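Local coordinates for protein glycoside Hydrolase (Bacteroides uniformis, PDB 5TA0) that probably hydrolyses agarose chains as a family GH86 glycoside hydrolase of a human gut bacterium, held here with a neoagarooctaose in its cleft, at residues T279-D284 / I323-A328; F48-A53 / Y366-A371; V200-L205 / G244-F249. All blocks are in the same frame, centred on the assembly; numbering follows the deposited sequence.

Contact 1: residues T279-D284 / I323-A328. With GAL (beta-D-galactopyranose), chain C.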
loop_
_atom_site.group_PDB
_atom_site.type_symbol
_atom_site.label_atom_id
_atom_site.label_comp_id
_atom_site.label_asym_id
_atom_site.label_seq_id
_atom_site.Cartn_x
_atom_site.Cartn_y
_atom_site.Cartn_z
ATOM N N THR A 279 -3.649 5.004 7.754
ATOM C CA THR A 279 -2.529 4.149 7.420
ATOM C C THR A 279 -2.787 2.708 7.859
ATOM O O THR A 279 -3.302 2.470 8.987
ATOM C CB THR A 279 -1.198 4.717 7.961
ATOM O OG1 THR A 279 -0.152 3.782 7.656
ATOM C CG2 THR A 279 -1.241 4.976 9.436
ATOM N N ILE A 280 -2.472 1.774 6.956
ATOM C CA ILE A 280 -2.634 0.344 7.164
ATOM C C ILE A 280 -1.438 -0.390 6.600
ATOM O O ILE A 280 -0.668 0.157 5.807
ATOM C CB ILE A 280 -3.922 -0.201 6.540
ATOM C CG1 ILE A 280 -3.945 -0.016 5.011
ATOM C CG2 ILE A 280 -5.148 0.438 7.180
ATOM C CD1 ILE A 280 -5.186 -0.568 4.327
ATOM N N HIS A 281 -1.283 -1.646 7.004
ATOM C CA HIS A 281 -0.372 -2.596 6.390
ATOM C C HIS A 281 -1.145 -3.673 5.680
ATOM O O HIS A 281 -2.193 -4.073 6.131
ATOM C CB HIS A 281 0.540 -3.187 7.464
ATOM C CG HIS A 281 1.439 -2.163 8.078
ATOM N ND1 HIS A 281 2.197 -2.404 9.201
ATOM C CD2 HIS A 281 1.703 -0.885 7.712
ATOM C CE1 HIS A 281 2.900 -1.322 9.500
ATOM N NE2 HIS A 281 2.632 -0.398 8.598
ATOM N N LEU A 282 -0.633 -4.135 4.540
ATOM C CA LEU A 282 -1.339 -5.147 3.717
ATOM C C LEU A 282 -0.384 -6.258 3.318
ATOM O O LEU A 282 0.496 -6.060 2.466
ATOM C CB LEU A 282 -1.954 -4.490 2.475
ATOM C CG LEU A 282 -3.132 -3.570 2.753
ATOM C CD1 LEU A 282 -3.454 -2.773 1.508
ATOM C CD2 LEU A 282 -4.347 -4.343 3.247
ATOM N N TYR A 283 -0.592 -7.435 3.896
ATOM C CA TYR A 283 0.243 -8.578 3.591
ATOM C C TYR A 283 -0.566 -9.763 3.090
ATOM O O TYR A 283 -1.547 -10.196 3.711
ATOM C CB TYR A 283 1.012 -8.983 4.817
ATOM C CG TYR A 283 2.175 -8.095 5.153
ATOM C CD1 TYR A 283 3.324 -8.119 4.404
ATOM C CD2 TYR A 283 2.141 -7.281 6.254
ATOM C CE1 TYR A 283 4.412 -7.344 4.740
ATOM C CE2 TYR A 283 3.225 -6.510 6.607
ATOM C CZ TYR A 283 4.363 -6.537 5.843
ATOM O OH TYR A 283 5.462 -5.781 6.224
ATOM N N ASP A 284 -0.123 -10.294 1.960
ATOM C CA ASP A 284 -0.580 -11.598 1.474
ATOM C C ASP A 284 0.044 -12.676 2.352
ATOM O O ASP A 284 1.151 -12.516 2.861
ATOM C CB ASP A 284 -0.071 -11.834 0.045
ATOM C CG ASP A 284 -0.876 -11.089 -1.028
ATOM O OD1 ASP A 284 -2.068 -10.776 -0.814
ATOM O OD2 ASP A 284 -0.300 -10.879 -2.114
ATOM N N ILE A 323 -0.091 3.162 2.844
ATOM C CA ILE A 323 0.203 1.741 3.085
ATOM C C ILE A 323 1.685 1.667 3.411
ATOM O O ILE A 323 2.534 1.569 2.530
ATOM C CB ILE A 323 -0.241 0.824 1.923
ATOM C CG1 ILE A 323 -1.708 1.091 1.525
ATOM C CG2 ILE A 323 -0.133 -0.628 2.338
ATOM C CD1 ILE A 323 -1.855 2.044 0.380
ATOM N N SER A 324 2.033 1.757 4.708
ATOM C CA SER A 324 3.425 1.969 5.050
ATOM C C SER A 324 4.282 0.697 5.085
ATOM O O SER A 324 5.496 0.793 5.191
ATOM C CB SER A 324 3.574 2.719 6.357
ATOM O OG SER A 324 2.873 2.114 7.413
ATOM N N GLN A 325 3.625 -0.456 5.012
ATOM C CA GLN A 325 4.275 -1.769 4.791
ATOM C C GLN A 325 3.337 -2.637 3.976
ATOM O O GLN A 325 2.176 -2.783 4.362
ATOM C CB GLN A 325 4.550 -2.520 6.092
ATOM C CG GLN A 325 5.582 -1.886 7.023
ATOM C CD GLN A 325 5.742 -2.640 8.335
ATOM O OE1 GLN A 325 5.468 -3.874 8.430
ATOM N NE2 GLN A 325 6.202 -1.942 9.343
ATOM N N TYR A 326 3.829 -3.228 2.899
ATOM C CA TYR A 326 3.041 -4.215 2.160
ATOM C C TYR A 326 3.943 -5.189 1.443
ATOM O O TYR A 326 5.105 -4.898 1.193
ATOM C CB TYR A 326 2.087 -3.554 1.175
ATOM C CG TYR A 326 2.664 -2.963 -0.096
ATOM C CD1 TYR A 326 2.705 -3.708 -1.271
ATOM C CD2 TYR A 326 3.081 -1.630 -0.157
ATOM C CE1 TYR A 326 3.166 -3.177 -2.459
ATOM C CE2 TYR A 326 3.574 -1.085 -1.352
ATOM C CZ TYR A 326 3.572 -1.847 -2.496
ATOM O OH TYR A 326 3.990 -1.347 -3.719
ATOM N N SER A 327 3.337 -6.324 1.124
ATOM C CA SER A 327 3.794 -7.382 0.182
ATOM C C SER A 327 3.304 -8.720 0.730
ATOM O O SER A 327 2.097 -8.912 0.752
ATOM C CB SER A 327 5.270 -7.344 -0.248
ATOM O OG SER A 327 6.117 -7.631 0.831
ATOM N N ALA A 328 4.214 -9.626 1.085
ATOM C CA ALA A 328 3.822 -10.940 1.630
ATOM C C ALA A 328 4.500 -11.160 2.975
ATOM O O ALA A 328 5.620 -10.679 3.223
ATOM C CB ALA A 328 4.218 -12.053 0.677
HETATM C C1 GAL C . 6.150 -7.366 11.475
HETATM C C2 GAL C . 6.431 -5.919 11.847
HETATM C C3 GAL C . 7.753 -5.384 11.325
HETATM C C4 GAL C . 8.856 -6.436 11.294
HETATM C C5 GAL C . 8.390 -7.754 10.740
HETATM C C6 GAL C . 9.452 -8.869 10.718
HETATM O O2 GAL C . 5.407 -5.086 11.320
HETATM O O3 GAL C . 8.082 -4.352 12.268
HETATM O O4 GAL C . 9.324 -6.620 12.642
HETATM O O5 GAL C . 7.323 -8.176 11.588
HETATM O O6 GAL C . 10.576 -8.568 9.871
#

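Contact 2: residues F48-A53 / Y366-A371. With AAL (3,6-anhydro-alpha-L-galactopyranose), chain B.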
loop_
_atom_site.group_PDB
_atom_site.type_symbol
_atom_site.label_atom_id
_atom_site.label_comp_id
_atom_site.label_asym_id
_atom_site.label_seq_id
_atom_site.Cartn_x
_atom_site.Cartn_y
_atom_site.Cartn_z
ATOM N N PHE A 48 5.499 5.531 -5.096
ATOM C CA PHE A 48 5.381 4.101 -5.412
ATOM C C PHE A 48 6.679 3.313 -5.525
ATOM O O PHE A 48 6.703 2.123 -5.129
ATOM C CB PHE A 48 4.589 3.909 -6.702
ATOM C CG PHE A 48 3.143 4.282 -6.593
ATOM C CD1 PHE A 48 2.316 3.707 -5.627
ATOM C CD2 PHE A 48 2.591 5.214 -7.461
ATOM C CE1 PHE A 48 0.969 4.044 -5.555
ATOM C CE2 PHE A 48 1.245 5.552 -7.382
ATOM C CZ PHE A 48 0.441 4.972 -6.427
ATOM N N ILE A 49 7.725 3.894 -6.091
ATOM C CA ILE A 49 8.996 3.155 -6.296
ATOM C C ILE A 49 9.959 3.573 -5.198
ATOM O O ILE A 49 10.780 4.481 -5.334
ATOM C CB ILE A 49 9.592 3.363 -7.680
ATOM C CG1 ILE A 49 8.536 3.110 -8.768
ATOM C CG2 ILE A 49 10.834 2.477 -7.835
ATOM C CD1 ILE A 49 7.885 1.743 -8.764
ATOM N N ASN A 50 9.828 2.885 -4.069
ATOM C CA ASN A 50 10.498 3.269 -2.860
ATOM C C ASN A 50 10.744 2.027 -2.001
ATOM O O ASN A 50 10.325 0.916 -2.373
ATOM C CB ASN A 50 9.688 4.342 -2.129
ATOM C CG ASN A 50 8.299 3.851 -1.806
ATOM O OD1 ASN A 50 8.164 2.776 -1.190
ATOM N ND2 ASN A 50 7.264 4.574 -2.217
ATOM N N PHE A 51 11.430 2.193 -0.866
ATOM C CA PHE A 51 11.623 1.099 0.088
ATOM C C PHE A 51 11.833 1.644 1.489
ATOM O O PHE A 51 11.956 2.873 1.694
ATOM C CB PHE A 51 12.713 0.101 -0.349
ATOM C CG PHE A 51 14.149 0.571 -0.230
ATOM C CD1 PHE A 51 15.080 -0.150 0.517
ATOM C CD2 PHE A 51 14.611 1.672 -0.940
ATOM C CE1 PHE A 51 16.425 0.214 0.548
ATOM C CE2 PHE A 51 15.954 2.048 -0.885
ATOM C CZ PHE A 51 16.853 1.332 -0.134
ATOM N N HIS A 52 11.819 0.716 2.452
ATOM C CA HIS A 52 11.751 1.055 3.882
ATOM C C HIS A 52 13.162 1.252 4.404
ATOM O O HIS A 52 13.705 0.397 5.095
ATOM C CB HIS A 52 11.005 -0.064 4.618
ATOM C CG HIS A 52 10.608 0.265 6.025
ATOM N ND1 HIS A 52 11.508 0.613 7.011
ATOM C CD2 HIS A 52 9.388 0.330 6.600
ATOM C CE1 HIS A 52 10.859 0.849 8.138
ATOM N NE2 HIS A 52 9.578 0.656 7.916
ATOM N N ALA A 53 13.755 2.404 4.096
ATOM C CA ALA A 53 15.147 2.725 4.395
ATOM C C ALA A 53 15.270 4.227 4.580
ATOM O O ALA A 53 14.304 4.960 4.443
ATOM C CB ALA A 53 16.062 2.228 3.278
ATOM N N TYR A 366 0.936 7.440 -0.131
ATOM C CA TYR A 366 2.244 6.769 -0.040
ATOM C C TYR A 366 1.993 5.274 0.064
ATOM O O TYR A 366 1.100 4.866 0.821
ATOM C CB TYR A 366 2.964 7.211 1.253
ATOM C CG TYR A 366 4.446 7.519 1.178
ATOM C CD1 TYR A 366 4.976 8.544 1.928
ATOM C CD2 TYR A 366 5.314 6.775 0.400
ATOM C CE1 TYR A 366 6.323 8.826 1.923
ATOM C CE2 TYR A 366 6.664 7.053 0.355
ATOM C CZ TYR A 366 7.178 8.058 1.137
ATOM O OH TYR A 366 8.547 8.281 1.095
ATOM N N ALA A 367 2.730 4.462 -0.666
ATOM C CA ALA A 367 2.640 3.010 -0.532
ATOM C C ALA A 367 4.069 2.501 -0.553
ATOM O O ALA A 367 4.810 2.805 -1.522
ATOM C CB ALA A 367 1.812 2.401 -1.648
ATOM N N MET A 368 4.493 1.763 0.474
ATOM C CA MET A 368 5.902 1.402 0.636
ATOM C C MET A 368 6.072 -0.099 0.770
ATOM O O MET A 368 5.687 -0.685 1.794
ATOM C CB MET A 368 6.483 2.109 1.855
ATOM C CG MET A 368 7.982 1.974 2.082
ATOM S SD MET A 368 8.613 3.197 3.247
ATOM C CE MET A 368 8.538 4.662 2.216
ATOM N N PRO A 369 6.658 -0.738 -0.257
ATOM C CA PRO A 369 6.940 -2.172 -0.101
ATOM C C PRO A 369 7.824 -2.415 1.110
ATOM O O PRO A 369 8.770 -1.648 1.367
ATOM C CB PRO A 369 7.690 -2.515 -1.372
ATOM C CG PRO A 369 7.385 -1.454 -2.352
ATOM C CD PRO A 369 7.118 -0.213 -1.557
ATOM N N PHE A 370 7.539 -3.461 1.880
ATOM C CA PHE A 370 8.350 -3.768 3.043
ATOM C C PHE A 370 9.597 -4.527 2.624
ATOM O O PHE A 370 9.643 -5.747 2.552
ATOM C CB PHE A 370 7.601 -4.470 4.164
ATOM C CG PHE A 370 8.419 -4.538 5.413
ATOM C CD1 PHE A 370 8.892 -3.363 6.008
ATOM C CD2 PHE A 370 8.814 -5.756 5.949
ATOM C CE1 PHE A 370 9.675 -3.402 7.141
ATOM C CE2 PHE A 370 9.583 -5.795 7.101
ATOM C CZ PHE A 370 10.036 -4.616 7.687
ATOM N N ALA A 371 10.608 -3.739 2.336
ATOM C CA ALA A 371 11.944 -4.212 2.026
ATOM C C ALA A 371 12.885 -3.223 2.684
ATOM O O ALA A 371 12.787 -2.009 2.411
ATOM C CB ALA A 371 12.161 -4.223 0.533
HETATM C C1 AAL B . 8.762 -3.233 11.698
HETATM C C2 AAL B . 8.637 -2.034 12.660
HETATM C C3 AAL B . 9.852 -1.123 12.597
HETATM C C4 AAL B . 11.110 -1.944 12.770
HETATM C C5 AAL B . 11.133 -2.656 11.455
HETATM C C6 AAL B . 10.792 -1.554 10.503
HETATM O O2 AAL B . 8.510 -2.476 14.016
HETATM O O3 AAL B . 9.982 -0.642 11.254
HETATM O O4 AAL B . 12.244 -1.054 12.848
HETATM O O5 AAL B . 10.099 -3.642 11.394
HETATM O O HOH W 1 4.515 1.261 -3.785
#

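Contact 3: residues V200-L205 / G244-F249. With AAL (3,6-anhydro-alpha-L-galactopyranose), chain D; GAL (beta-D-galactopyranose), chain C; GAL (beta-D-galactopyranose), chain E.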
loop_
_atom_site.group_PDB
_atom_site.type_symbol
_atom_site.label_atom_id
_atom_site.label_comp_id
_atom_site.label_asym_id
_atom_site.label_seq_id
_atom_site.Cartn_x
_atom_site.Cartn_y
_atom_site.Cartn_z
ATOM N N VAL A 200 1.301 7.606 14.158
ATOM C CA VAL A 200 1.331 7.622 15.627
ATOM C C VAL A 200 2.114 6.431 16.186
ATOM O O VAL A 200 3.060 6.583 16.979
ATOM C CB VAL A 200 -0.108 7.693 16.195
ATOM C CG1 VAL A 200 -0.140 7.451 17.703
ATOM C CG2 VAL A 200 -0.724 9.059 15.851
ATOM N N ILE A 201 1.695 5.234 15.792
ATOM C CA ILE A 201 2.208 4.012 16.446
ATOM C C ILE A 201 2.056 2.807 15.540
ATOM O O ILE A 201 1.014 2.621 14.902
ATOM C CB ILE A 201 1.532 3.827 17.831
ATOM C CG1 ILE A 201 2.213 2.744 18.671
ATOM C CG2 ILE A 201 0.033 3.590 17.689
ATOM C CD1 ILE A 201 1.685 2.672 20.066
ATOM N N ASN A 202 3.082 1.968 15.488
ATOM C CA ASN A 202 3.090 0.817 14.590
ATOM C C ASN A 202 2.282 -0.380 15.109
ATOM O O ASN A 202 2.528 -0.854 16.222
ATOM C CB ASN A 202 4.539 0.373 14.386
ATOM C CG ASN A 202 4.690 -0.688 13.333
ATOM O OD1 ASN A 202 4.469 -0.440 12.157
ATOM N ND2 ASN A 202 5.099 -1.899 13.746
ATOM N N GLU A 203 1.307 -0.868 14.324
ATOM C CA GLU A 203 0.599 -2.136 14.591
ATOM C C GLU A 203 0.166 -2.305 16.053
ATOM O O GLU A 203 0.480 -3.296 16.723
ATOM C CB GLU A 203 1.473 -3.303 14.124
ATOM C CG GLU A 203 1.779 -3.230 12.631
ATOM C CD GLU A 203 2.441 -4.445 12.039
ATOM O OE1 GLU A 203 3.014 -5.238 12.804
ATOM O OE2 GLU A 203 2.422 -4.542 10.783
ATOM N N PRO A 204 -0.609 -1.338 16.562
ATOM C CA PRO A 204 -0.904 -1.339 17.985
ATOM C C PRO A 204 -1.840 -2.426 18.475
ATOM O O PRO A 204 -1.650 -2.910 19.593
ATOM C CB PRO A 204 -1.480 0.052 18.232
ATOM C CG PRO A 204 -2.099 0.440 16.907
ATOM C CD PRO A 204 -1.123 -0.129 15.896
ATOM N N LEU A 205 -2.859 -2.774 17.698
ATOM C CA LEU A 205 -3.800 -3.815 18.108
ATOM C C LEU A 205 -3.208 -5.195 18.057
ATOM O O LEU A 205 -3.660 -6.062 18.801
ATOM C CB LEU A 205 -5.140 -3.732 17.371
ATOM C CG LEU A 205 -5.924 -2.443 17.688
ATOM C CD1 LEU A 205 -7.262 -2.478 16.967
ATOM C CD2 LEU A 205 -6.141 -2.212 19.184
ATOM N N GLY A 244 -3.047 7.383 11.410
ATOM C CA GLY A 244 -3.211 6.128 12.147
ATOM C C GLY A 244 -4.211 5.221 11.457
ATOM O O GLY A 244 -4.766 5.596 10.420
ATOM N N TYR A 245 -4.462 4.031 11.995
ATOM C CA TYR A 245 -3.824 3.499 13.197
ATOM C C TYR A 245 -2.717 2.501 12.909
ATOM O O TYR A 245 -2.213 1.883 13.827
ATOM C CB TYR A 245 -4.832 2.978 14.224
ATOM C CG TYR A 245 -5.588 1.689 13.936
ATOM C CD1 TYR A 245 -5.049 0.441 14.242
ATOM C CD2 TYR A 245 -6.890 1.721 13.441
ATOM C CE1 TYR A 245 -5.794 -0.724 14.046
ATOM C CE2 TYR A 245 -7.614 0.565 13.240
ATOM C CZ TYR A 245 -7.072 -0.650 13.560
ATOM O OH TYR A 245 -7.825 -1.783 13.373
ATOM N N CYS A 246 -2.309 2.389 11.632
ATOM C CA CYS A 246 -1.159 1.589 11.193
ATOM C C CYS A 246 -1.419 0.114 11.447
ATOM O O CYS A 246 -0.658 -0.577 12.120
ATOM C CB CYS A 246 0.128 2.111 11.829
ATOM S SG CYS A 246 1.632 1.516 11.090
ATOM N N THR A 247 -2.537 -0.343 10.909
ATOM C CA THR A 247 -3.106 -1.660 11.210
ATOM C C THR A 247 -2.272 -2.819 10.674
ATOM O O THR A 247 -2.000 -2.890 9.488
ATOM C CB THR A 247 -4.502 -1.707 10.566
ATOM O OG1 THR A 247 -5.198 -0.491 10.913
ATOM C CG2 THR A 247 -5.284 -2.948 10.993
ATOM N N ALA A 248 -1.946 -3.779 11.523
ATOM C CA ALA A 248 -1.197 -4.971 11.118
ATOM C C ALA A 248 -1.953 -5.849 10.141
ATOM O O ALA A 248 -1.359 -6.302 9.143
ATOM C CB ALA A 248 -0.786 -5.798 12.337
ATOM N N PHE A 249 -3.241 -6.078 10.432
ATOM C CA PHE A 249 -4.064 -7.057 9.713
ATOM C C PHE A 249 -5.491 -6.547 9.639
ATOM O O PHE A 249 -6.311 -6.867 10.484
ATOM C CB PHE A 249 -4.018 -8.436 10.418
ATOM C CG PHE A 249 -2.643 -9.014 10.493
ATOM C CD1 PHE A 249 -1.985 -9.419 9.347
ATOM C CD2 PHE A 249 -1.944 -9.052 11.713
ATOM C CE1 PHE A 249 -0.676 -9.898 9.404
ATOM C CE2 PHE A 249 -0.639 -9.540 11.761
ATOM C CZ PHE A 249 -0.003 -9.957 10.603
HETATM C C1 AAL D . 3.363 -11.518 13.096
HETATM C C2 AAL D . 4.829 -11.294 13.464
HETATM C C3 AAL D . 5.063 -9.810 13.585
HETATM C C4 AAL D . 4.764 -9.107 12.290
HETATM C C5 AAL D . 3.266 -9.194 12.324
HETATM C C6 AAL D . 2.965 -8.756 13.737
HETATM O O2 AAL D . 5.700 -11.836 12.461
HETATM O O3 AAL D . 4.087 -9.263 14.494
HETATM O O4 AAL D . 5.146 -7.756 12.415
HETATM O O5 AAL D . 2.918 -10.565 12.114
HETATM C C1 GAL C . 6.150 -7.366 11.475
HETATM C C2 GAL C . 6.431 -5.919 11.847
HETATM C C3 GAL C . 7.753 -5.384 11.325
HETATM C C4 GAL C . 8.856 -6.436 11.294
HETATM C C5 GAL C . 8.390 -7.754 10.740
HETATM C C6 GAL C . 9.452 -8.869 10.718
HETATM O O2 GAL C . 5.407 -5.086 11.320
HETATM O O3 GAL C . 8.082 -4.352 12.268
HETATM O O4 GAL C . 9.324 -6.620 12.642
HETATM O O5 GAL C . 7.323 -8.176 11.588
HETATM O O6 GAL C . 10.576 -8.568 9.871
HETATM C C1 GAL E . 1.104 -15.865 13.053
HETATM C C2 GAL E . 2.347 -15.027 12.844
HETATM C C3 GAL E . 2.047 -13.538 12.992
HETATM C C4 GAL E . 0.841 -13.146 12.150
HETATM C C5 GAL E . -0.334 -14.054 12.488
HETATM C C6 GAL E . -1.586 -13.664 11.727
HETATM O O1 GAL E . 1.351 -17.261 12.793
HETATM O O2 GAL E . 3.350 -15.360 13.801
HETATM O O3 GAL E . 3.247 -12.857 12.611
HETATM O O4 GAL E . 1.132 -13.266 10.750
HETATM O O5 GAL E . 0.057 -15.401 12.185
HETATM O O6 GAL E . -2.670 -14.516 12.101
HETATM O O HOH W 2 1.526 -6.981 9.795
#

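Contact 1: residues T279-D284 / I323-A328
Parallel neighbours in the (beta/alpha)8 barrel, strands 277-285 and 321-326 are joined by a ladder in which Leu-282 N bonds to Gln-325 O, Ser-327 N to Leu-282 O and Asp-284 N to Ser-327 O; the last is the shortest, at 2.9 Å. His-281 and Gln-325 share the face turned to the sugar. CG of His-281 lies anti to the carbonyl carbon (chi1 -65°), which brings the imidazole over Gln-325: CB of Gln-325 sits 3.6 Å above the ring centre, a CH-pi contact, and the amide carries on as a stack with its plane 22° from that of the ring. At the ring edge NE2 gives a hydrogen bond to Ser-324 OG, 2.8 Å away and in the ring plane, though bent. ND1 is bonded to Glu-203, and Ser-324 OG also to Glu-199. Were the imidazole of His-281 cut back to the methyl of an alanine, Glu-203 and Ser-324 would probably lose their shared partner and the Gln-325 side chain the ring it lies on. On the other face Leu-282 CD1 reaches Ile-323 CG2 at 4.0 Å. Tyr-326 points the same way, against Met-353 and Phe-357 of helix 340-358, while strands 242-247 and 364-369 flank the pair.

Contact 2: residues F48-A53 / Y366-A371
Asn-50 turns its side-chain amide onto the backbone of 366-371. ND2 donates to Ala-367 O at 3.1 Å, approaching from above the carbonyl plane though nearly within its own amide plane, and meets the ring edge of Tyr-366. OD1 lies against Met-368 CA and Pro-369 CD, each 3.2 Å away. Two residues on, His-52 N bonds to Ala-371 O at 2.9 Å. The His-52 ring, its CG anti to the backbone N (chi1 -168°), presents a face to the edge of Phe-370 in a T-shaped pair with planes at 87°. Both rings border the anhydrogalactose of chain B, His-52 CE1 coming within 3.4 Å of its C6.

A second shell fixes these groups. A water donates to Phe-48 O and Ala-367 O, the latter accepting a second bond besides that of Asn-50. ND2 has another acceptor in Pro-46 O, and His-52 NE2 is bonded to Arg-83. Met-368 SD sits obliquely beside the His-52 ring.

Strands 50-51 and 364-369 are the first and last of the eight parallel strands, and their meeting closes the (beta/alpha)8 barrel, through a side-chain amide, a bridging water and one direct backbone bond, with the sugar site at the C-terminal ends.

Contact 3: residues V200-L205 / G244-F249
Glu-203 runs alongside Ala-248 on its way to the sugar. Its CB lies 3.8 Å from Ala-248 CB. With CG anti to the carbonyl carbon (chi1 -60°), that atom touches both the same methyl and Cys-246 O, 3.6 Å from the oxygen. The chain then extends (chi2 -170°), and CD still rests on Ala-248 CB at 3.5 Å, so one methyl borders the whole stem. At the tip both carboxylate oxygens come near O2 of the chain C galactose, OE1 the closer at 2.8 Å. OE1 also lies 3.3 Å from O4 of the chain D anhydrogalactose, the oxygen that links these two sugars. OE2 is hydrogen-bonded to His-281 and has a water at 2.8 Å, which also lies near Ala-248 O.

The backbone holds the root of this side chain. Glu-203 N donates to Cys-246 O at 3.0 Å, in the carbonyl plane but over a bent N-H. The residue has a left-handed backbone conformation at the N-cap position of helix 204-210. Directly after it Pro-204 CD packs on Tyr-245 O, and Leu-205 CD1 touches Tyr-245 CE1 at 3.7 Å, tying the start of the helix to strand 242-247. A cis peptide precedes Tyr-245, whose ring is also stacked on Trp-264. Further along, the Phe-249 ring turns its edge to O5 of the chain D sugar and a face to C6 of the chain E galactose.

An Asn-Glu pair after the fourth barrel strand is where clan GH-A enzymes carry their general acid/base. The approach of OE1 to the glycosidic oxygen is consistent with that role for Glu-203; Ala-248 along the stem and His-281 at OE2 probably restrict how the carboxylate can turn.

How the contacts relate
All three contacts are buried and belong to one eight-stranded parallel barrel, but join different parts of it. Contact 1 is parallel strand pairing, uneven at its start, near the chain's centre; contact 2 is the barrel's seam, with few backbone bonds; contact 3, farthest from that centre, joins a strand to the loop and helix start beyond its neighbour. Contact 1 is the hub, sharing strand bonds with both others through Ile-323 and Thr-279, whereas contacts 2 and 3 stand about 17 Å apart between centres. Their sugar-facing chemistry differs: two aromatic rings in contact 2, a carboxylate and an aromatic ring in contact 3, an amide in contact 1, probably at the position engineered from glutamate.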